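Local coordinates for protein glycerophosphoryl diester phosphodiesterase (Agrobacterium tumefaciens str. C58, PDB 3KS6) that belongs to the glycerophosphoryl diester phosphodiesterase family, folds as a TIM barrel and holds a magnesium ion, at residues 44-49 / 120-125; 124-129 / 135-140; 229-232 / 236-239. All blocks are in the same frame, centred on the assembly; numbering follows the deposited sequence.

Contact 1: residues 44-49 / 120-125; sequences GAIVVH and ALVIAG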
loop_
_atom_site.group_PDB
_atom_site.type_symbol
_atom_site.label_atom_id
_atom_site.label_comp_id
_atom_site.label_asym_id
_atom_site.label_seq_id
_atom_site.Cartn_x
_atom_site.Cartn_y
_atom_site.Cartn_z
ATOM N N GLY A 44 -9.719 -16.499 11.953
ATOM C CA GLY A 44 -9.776 -16.627 10.504
ATOM C C GLY A 44 -10.367 -15.486 9.715
ATOM O O GLY A 44 -10.787 -15.688 8.584
ATOM N N ALA A 45 -10.356 -14.295 10.292
ATOM C CA ALA A 45 -10.859 -13.106 9.623
ATOM C C ALA A 45 -9.657 -12.313 9.116
ATOM O O ALA A 45 -8.510 -12.647 9.436
ATOM C CB ALA A 45 -11.682 -12.272 10.576
ATOM N N ILE A 46 -9.951 -11.291 8.306
ATOM C CA ILE A 46 -8.968 -10.410 7.682
ATOM C C ILE A 46 -9.290 -8.966 8.109
ATOM O O ILE A 46 -10.362 -8.472 7.824
ATOM C CB ILE A 46 -8.997 -10.503 6.169
ATOM C CG1 ILE A 46 -8.717 -11.941 5.715
ATOM C CG2 ILE A 46 -7.956 -9.518 5.554
ATOM C CD1 ILE A 46 -8.845 -12.130 4.232
ATOM N N VAL A 47 -8.378 -8.318 8.822
ATOM C CA VAL A 47 -8.585 -6.936 9.217
ATOM C C VAL A 47 -7.571 -6.029 8.556
ATOM O O VAL A 47 -6.445 -6.431 8.274
ATOM C CB VAL A 47 -8.555 -6.723 10.739
ATOM C CG1 VAL A 47 -9.708 -7.488 11.408
ATOM C CG2 VAL A 47 -7.194 -7.120 11.327
ATOM N N VAL A 48 -8.014 -4.800 8.331
ATOM C CA VAL A 48 -7.257 -3.757 7.647
ATOM C C VAL A 48 -6.560 -2.904 8.739
ATOM O O VAL A 48 -7.195 -2.198 9.505
ATOM C CB VAL A 48 -8.186 -2.860 6.800
ATOM C CG1 VAL A 48 -7.396 -1.810 6.047
ATOM C CG2 VAL A 48 -9.034 -3.715 5.829
ATOM N N HIS A 49 -5.247 -3.031 8.829
ATOM C CA HIS A 49 -4.444 -2.375 9.873
ATOM C C HIS A 49 -3.006 -2.390 9.433
ATOM O O HIS A 49 -2.559 -3.364 8.817
ATOM C CB HIS A 49 -4.591 -3.135 11.192
ATOM C CG HIS A 49 -4.329 -2.297 12.407
ATOM N ND1 HIS A 49 -5.305 -1.510 12.971
ATOM C CD2 HIS A 49 -3.223 -2.130 13.178
ATOM C CE1 HIS A 49 -4.821 -0.885 14.031
ATOM N NE2 HIS A 49 -3.560 -1.241 14.185
ATOM N N ALA A 120 -3.189 -16.916 0.351
ATOM C CA ALA A 120 -4.366 -17.662 -0.137
ATOM C C ALA A 120 -5.679 -17.096 0.434
ATOM O O ALA A 120 -6.660 -16.935 -0.305
ATOM C CB ALA A 120 -4.236 -19.170 0.188
ATOM N N LEU A 121 -5.700 -16.811 1.740
ATOM C CA LEU A 121 -6.886 -16.234 2.402
ATOM C C LEU A 121 -7.277 -14.885 1.818
ATOM O O LEU A 121 -8.471 -14.557 1.654
ATOM C CB LEU A 121 -6.622 -15.950 3.881
ATOM C CG LEU A 121 -7.197 -16.677 5.077
ATOM C CD1 LEU A 121 -6.438 -18.007 5.262
ATOM C CD2 LEU A 121 -7.059 -15.707 6.329
ATOM N N VAL A 122 -6.264 -14.058 1.609
ATOM C CA VAL A 122 -6.513 -12.721 1.076
ATOM C C VAL A 122 -7.085 -12.799 -0.346
ATOM O O VAL A 122 -8.076 -12.124 -0.655
ATOM C CB VAL A 122 -5.245 -11.800 1.145
ATOM C CG1 VAL A 122 -5.486 -10.492 0.307
ATOM C CG2 VAL A 122 -4.838 -11.491 2.602
ATOM N N ILE A 123 -6.470 -13.609 -1.198
ATOM C CA ILE A 123 -6.919 -13.760 -2.588
ATOM C C ILE A 123 -8.377 -14.281 -2.592
ATOM O O ILE A 123 -9.223 -13.765 -3.296
ATOM C CB ILE A 123 -5.974 -14.674 -3.403
ATOM C CG1 ILE A 123 -4.628 -13.968 -3.648
ATOM C CG2 ILE A 123 -6.633 -15.091 -4.733
ATOM C CD1 ILE A 123 -3.548 -14.886 -4.127
ATOM N N ALA A 124 -8.677 -15.252 -1.722
ATOM C CA ALA A 124 -10.052 -15.781 -1.598
ATOM C C ALA A 124 -11.045 -14.735 -1.141
ATOM O O ALA A 124 -12.153 -14.647 -1.645
ATOM C CB ALA A 124 -10.068 -16.988 -0.638
ATOM N N GLY A 125 -10.663 -13.928 -0.170
ATOM C CA GLY A 125 -11.529 -12.861 0.304
ATOM C C GLY A 125 -11.784 -11.822 -0.757
ATOM O O GLY A 125 -12.918 -11.346 -0.904
#

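Contact 2: residues 124-129 / 135-140; sequences AGLERH and TTFSSF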
loop_
_atom_site.group_PDB
_atom_site.type_symbol
_atom_site.label_atom_id
_atom_site.label_comp_id
_atom_site.label_asym_id
_atom_site.label_seq_id
_atom_site.Cartn_x
_atom_site.Cartn_y
_atom_site.Cartn_z
ATOM N N ALA A 124 -8.677 -15.252 -1.722
ATOM C CA ALA A 124 -10.052 -15.781 -1.598
ATOM C C ALA A 124 -11.045 -14.735 -1.141
ATOM O O ALA A 124 -12.153 -14.647 -1.645
ATOM C CB ALA A 124 -10.068 -16.988 -0.638
ATOM N N GLY A 125 -10.663 -13.928 -0.170
ATOM C CA GLY A 125 -11.529 -12.861 0.304
ATOM C C GLY A 125 -11.784 -11.822 -0.757
ATOM O O GLY A 125 -12.918 -11.346 -0.904
ATOM N N LEU A 126 -10.746 -11.429 -1.481
ATOM C CA LEU A 126 -10.932 -10.484 -2.577
ATOM C C LEU A 126 -11.854 -11.052 -3.684
ATOM O O LEU A 126 -12.684 -10.327 -4.263
ATOM C CB LEU A 126 -9.564 -10.085 -3.168
ATOM C CG LEU A 126 -8.720 -9.099 -2.347
ATOM C CD1 LEU A 126 -7.226 -9.048 -2.805
ATOM C CD2 LEU A 126 -9.328 -7.720 -2.254
ATOM N N GLU A 127 -11.677 -12.334 -3.994
ATOM C CA GLU A 127 -12.506 -13.005 -5.021
ATOM C C GLU A 127 -13.955 -13.035 -4.591
ATOM O O GLU A 127 -14.862 -12.757 -5.374
ATOM C CB GLU A 127 -12.026 -14.428 -5.241
ATOM C CG GLU A 127 -10.804 -14.573 -6.075
ATOM C CD GLU A 127 -11.120 -14.652 -7.579
ATOM O OE1 GLU A 127 -12.075 -13.970 -8.017
ATOM O OE2 GLU A 127 -10.404 -15.403 -8.301
ATOM N N ARG A 128 -14.175 -13.310 -3.311
ATOM C CA ARG A 128 -15.508 -13.393 -2.766
ATOM C C ARG A 128 -16.292 -12.102 -2.925
ATOM O O ARG A 128 -17.512 -12.132 -3.130
ATOM C CB ARG A 128 -15.390 -13.844 -1.311
ATOM C CG ARG A 128 -16.631 -14.122 -0.614
ATOM C CD ARG A 128 -16.349 -14.988 0.629
ATOM N NE ARG A 128 -15.399 -14.405 1.593
ATOM C CZ ARG A 128 -14.241 -14.938 1.985
ATOM N NH1 ARG A 128 -13.812 -16.092 1.517
ATOM N NH2 ARG A 128 -13.499 -14.325 2.902
ATOM N N HIS A 129 -15.603 -10.968 -2.846
ATOM C CA HIS A 129 -16.226 -9.654 -2.927
ATOM C C HIS A 129 -15.919 -8.957 -4.270
ATOM O O HIS A 129 -16.077 -7.753 -4.386
ATOM C CB HIS A 129 -15.813 -8.813 -1.707
ATOM C CG HIS A 129 -16.132 -9.495 -0.414
ATOM N ND1 HIS A 129 -17.423 -9.806 -0.053
ATOM C CD2 HIS A 129 -15.339 -10.022 0.547
ATOM C CE1 HIS A 129 -17.412 -10.467 1.088
ATOM N NE2 HIS A 129 -16.161 -10.604 1.480
ATOM N N THR A 135 -7.144 -5.309 -8.013
ATOM C CA THR A 135 -6.110 -5.235 -6.982
ATOM C C THR A 135 -4.694 -5.410 -7.559
ATOM O O THR A 135 -4.456 -6.254 -8.449
ATOM C CB THR A 135 -6.345 -6.311 -5.888
ATOM O OG1 THR A 135 -7.600 -6.076 -5.268
ATOM C CG2 THR A 135 -5.246 -6.255 -4.799
ATOM N N THR A 136 -3.791 -4.564 -7.069
ATOM C CA THR A 136 -2.332 -4.724 -7.221
ATOM C C THR A 136 -1.807 -5.112 -5.848
ATOM O O THR A 136 -2.250 -4.567 -4.839
ATOM C CB THR A 136 -1.671 -3.379 -7.656
ATOM O OG1 THR A 136 -1.955 -3.144 -9.040
ATOM C CG2 THR A 136 -0.163 -3.385 -7.446
ATOM N N PHE A 137 -0.853 -6.038 -5.799
ATOM C CA PHE A 137 -0.297 -6.488 -4.536
ATOM C C PHE A 137 1.115 -5.964 -4.341
ATOM O O PHE A 137 1.907 -5.905 -5.280
ATOM C CB PHE A 137 -0.248 -8.025 -4.452
ATOM C CG PHE A 137 -1.609 -8.661 -4.446
ATOM C CD1 PHE A 137 -2.292 -8.847 -3.249
ATOM C CD2 PHE A 137 -2.179 -9.093 -5.625
ATOM C CE1 PHE A 137 -3.532 -9.452 -3.240
ATOM C CE2 PHE A 137 -3.455 -9.686 -5.629
ATOM C CZ PHE A 137 -4.107 -9.893 -4.423
ATOM N N SER A 138 1.450 -5.667 -3.093
ATOM C CA SER A 138 2.782 -5.151 -2.774
ATOM C C SER A 138 3.278 -5.841 -1.497
ATOM O O SER A 138 2.477 -6.348 -0.743
ATOM C CB SER A 138 2.717 -3.654 -2.505
ATOM O OG SER A 138 1.916 -3.356 -1.370
ATOM N N SER A 139 4.597 -5.876 -1.303
ATOM C CA SER A 139 5.164 -6.378 -0.050
ATOM C C SER A 139 6.592 -5.976 0.016
ATOM O O SER A 139 7.227 -5.840 -1.041
ATOM C CB SER A 139 5.135 -7.905 -0.022
ATOM O OG SER A 139 5.517 -8.396 1.234
ATOM N N PHE A 140 7.124 -5.797 1.235
ATOM C CA PHE A 140 8.581 -5.654 1.397
ATOM C C PHE A 140 9.288 -7.013 1.362
ATOM O O PHE A 140 10.507 -7.051 1.203
ATOM C CB PHE A 140 8.914 -4.999 2.730
ATOM C CG PHE A 140 8.707 -3.518 2.756
ATOM C CD1 PHE A 140 7.471 -2.972 3.084
ATOM C CD2 PHE A 140 9.739 -2.652 2.431
ATOM C CE1 PHE A 140 7.284 -1.607 3.129
ATOM C CE2 PHE A 140 9.532 -1.270 2.462
ATOM C CZ PHE A 140 8.315 -0.771 2.823
#

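Contact 3: residues 229-232 / 236-239; sequences FTTD and LAIA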
loop_
_atom_site.group_PDB
_atom_site.type_symbol
_atom_site.label_atom_id
_atom_site.label_comp_id
_atom_site.label_asym_id
_atom_site.label_seq_id
_atom_site.Cartn_x
_atom_site.Cartn_y
_atom_site.Cartn_z
ATOM N N PHE A 229 2.852 6.946 -6.641
ATOM C CA PHE A 229 3.342 7.154 -5.268
ATOM C C PHE A 229 2.221 7.037 -4.288
ATOM O O PHE A 229 1.071 7.364 -4.612
ATOM C CB PHE A 229 4.086 8.485 -5.090
ATOM C CG PHE A 229 3.244 9.720 -5.338
ATOM C CD1 PHE A 229 2.592 10.318 -4.294
ATOM C CD2 PHE A 229 3.184 10.313 -6.598
ATOM C CE1 PHE A 229 1.764 11.470 -4.495
ATOM C CE2 PHE A 229 2.418 11.483 -6.818
ATOM C CZ PHE A 229 1.718 12.057 -5.764
ATOM N N THR A 230 2.522 6.506 -3.098
ATOM C CA THR A 230 1.581 6.542 -1.985
ATOM C C THR A 230 1.813 7.816 -1.160
ATOM O O THR A 230 2.927 8.328 -1.053
ATOM C CB THR A 230 1.680 5.353 -1.077
ATOM O OG1 THR A 230 3.005 5.282 -0.523
ATOM C CG2 THR A 230 1.279 4.036 -1.860
ATOM N N THR A 231 0.717 8.350 -0.621
ATOM C CA THR A 231 0.747 9.598 0.163
ATOM C C THR A 231 -0.268 9.615 1.279
ATOM O O THR A 231 -1.412 9.184 1.129
ATOM C CB THR A 231 0.512 10.869 -0.734
ATOM O OG1 THR A 231 0.577 12.099 0.040
ATOM C CG2 THR A 231 -0.834 10.780 -1.482
ATOM N N ASP A 232 0.157 10.149 2.412
ATOM C CA ASP A 232 -0.726 10.398 3.548
ATOM C C ASP A 232 -1.553 11.668 3.384
ATOM O O ASP A 232 -2.387 11.951 4.252
ATOM C CB ASP A 232 0.074 10.525 4.860
ATOM C CG ASP A 232 0.483 9.197 5.429
ATOM O OD1 ASP A 232 -0.075 8.156 5.015
ATOM O OD2 ASP A 232 1.355 9.222 6.334
ATOM N N LEU A 236 -3.977 16.974 -1.000
ATOM C CA LEU A 236 -2.868 17.821 -1.448
ATOM C C LEU A 236 -2.216 17.281 -2.685
ATOM O O LEU A 236 -1.904 18.033 -3.591
ATOM C CB LEU A 236 -1.816 17.975 -0.325
ATOM C CG LEU A 236 -0.523 18.737 -0.689
ATOM C CD1 LEU A 236 -0.854 20.199 -1.053
ATOM C CD2 LEU A 236 0.519 18.659 0.422
ATOM N N ALA A 237 -2.015 15.973 -2.741
ATOM C CA ALA A 237 -1.385 15.352 -3.884
ATOM C C ALA A 237 -2.214 15.583 -5.150
ATOM O O ALA A 237 -1.658 15.854 -6.205
ATOM C CB ALA A 237 -1.198 13.846 -3.658
ATOM N N ILE A 238 -3.515 15.440 -5.031
ATOM C CA ILE A 238 -4.413 15.676 -6.183
ATOM C C ILE A 238 -4.264 17.102 -6.667
ATOM O O ILE A 238 -4.140 17.345 -7.875
ATOM C CB ILE A 238 -5.858 15.347 -5.843
ATOM C CG1 ILE A 238 -5.992 13.814 -5.732
ATOM C CG2 ILE A 238 -6.842 15.886 -6.933
ATOM C CD1 ILE A 238 -7.297 13.291 -5.139
ATOM N N ALA A 239 -4.276 18.047 -5.737
ATOM C CA ALA A 239 -4.125 19.494 -6.050
ATOM C C ALA A 239 -2.806 19.803 -6.735
ATOM O O ALA A 239 -2.761 20.503 -7.760
ATOM C CB ALA A 239 -4.227 20.324 -4.785
#

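Contact 1: residues 44-49 / 120-125
Ile46 reaches from strand 46-48 to helix 118-128 and lays the end of its longer branch against the helix backbone between Leu121 and Val122. CD1 does most of the touching: it lies 3.6 Å from the carbonyl oxygen O of Leu121 and 4.0 Å from CA of Val122, so the methyl meets main chain more closely than side chain. Its position follows from an extended branch. CG1 stands beside the backbone N, opposite the carbonyl carbon (chi1 -59°), and CD1 continues outward with chi2 at 175°, which carries the methyl well clear of the strand.

Leu121 comes the other way. Its side chain runs past that of Ile46 in the opposite direction, the two lying alongside one another, with CD2 of Leu121 4.2 Å from CG1 of Ile46. The same CD2 passes 4.4 Å from the carbonyl oxygen O of Gly44, at the exposed margin of the contact. Val122, buried, adds a looser contact, its CG2 4.4 Å from CD1 of Ile46. Both Ile46 and Val122 also rest on Leu38 of strand 33-40, with which strand 46-48 forms an antiparallel hairpin beside the parallel barrel; helix 118-128 covers this hairpin strand at Ile46.

One turn further on, the N-H of Gly125 bonds to Leu121 O, N to O 2.9 Å. The carbonyl that Ile46 CD1 approaches is thus already engaged in the helix, and the methyl packs beside a satisfied oxygen. Contact between these segments is therefore apolar in character, made by branched aliphatic groups and helix backbone, and its cohesion should come from dispersion and the exclusion of water, more fully at Ile46 and Val122 than at the exposed Leu121.

Contact 2: residues 124-129 / 135-140
Leu126 and Thr135 meet tip to tip between helix 118-128 and strand 135-139, and the same leucine also reaches the ring of Phe137. A chi1 of -76° turns CG of Leu126 away from its carbonyl carbon, and chi2 near 165° sets the two methyls. CD1 reaches both the Phe137 ring and Thr135; it lies 3.6 Å from CZ of Phe137 and 3.7 Å from CE1 of the same residue, approaching the ring obliquely. CD2 meets Thr135 alone among the residues of strand 135-139, 3.8 Å from OG1 of Thr135.

Thr135 presents both of its branches. OG1 is beside the backbone N (chi1 -61°), where it also hydrogen-bonds the carbonyl oxygen of Met131, so the hydroxyl that touches the leucine methyls has its polar partner in the loop before the strand. CG2, on the other branch, comes within 4.0 Å of CD1 of Leu126 and at the same time sits 3.8 Å above the plane of the Phe137 ring, over its centre. Methyl, ring and leucine tip thus form one apolar cluster, with Thr135 and Phe137 two residues apart on the same strand and both contributing to it.

The contact closes a beta-alpha-beta unit of the barrel, made of strand 101-106, helix 118-128 and strand 135-139, its helix packing on the outer side of the parallel strands. Thr135 also leans on Phe102 and Cys104 of strand 101-106, Leu126 touches Leu88 at the start of helix 88-95, and on the other flank Phe137 packs against Leu148 of helix 142-151.

Contact 3: residues 229-232 / 236-239
Phe229 starts the contact, pointing from strand 228-231 toward helix 234-249 and meeting CB of Ala237 with its ring edge. The methyl lies near the ring plane, 3.9 Å from CE1 of Phe229 and 4.0 Å from its CZ. With chi1 at 62°, CG sits between the backbone N and the carbonyl carbon, and from there the ring extends to the helix. Ile218 and Ala221 of helix 215-224 and Ile5 of strand 4-8 also touch this ring.

The side chain of Thr230 lies on the other side of the strand, against Ala6. Backbone bonds of Phe229 and Thr231 to Arg4 and Ala6 pair the strand parallel with strand 4-8, joining the last strand of the TIM barrel to the first; helix 234-249 follows directly and packs against the outside of the wall.

Thr231 turns back to the helix and places its CG2 3.8 Å from CB of Ala237, so that methyl rests on both Thr231 and Phe229, which meet it from the same side. OG1 of Thr231, anti to the backbone N (chi1 -178°), hydrogen-bonds Ala212 O and Arg233 N instead. Asp232 then leaves the strand, its OD1 hydrogen-bonded to ND1 of His8 and OG1 of Thr12.

Overall arrangement
Along the chain, contact 2 begins on the helix where contact 1 ends, and contact 3 comes later. Contacts 1 and 2 both use helix 118-128, share Ala124 and Gly125, and have centres 8 Å apart; they touch where Val122 and Ile123 meet the Phe137 ring. One helix thus packs against both strand 46-48 and strand 135-139. Contact 3 lies across the chain's centre, its own centre about 27 Å from that of contact 1 and 22 Å from that of contact 2. All three reach the same curled sheet, which carries the magnesium ligands Glu35, Asp37 and Glu105: contacts 2 and 3 set helices against parallel barrel strands, contact 1 against antiparallel strand 46-48, attached to strand 33-40.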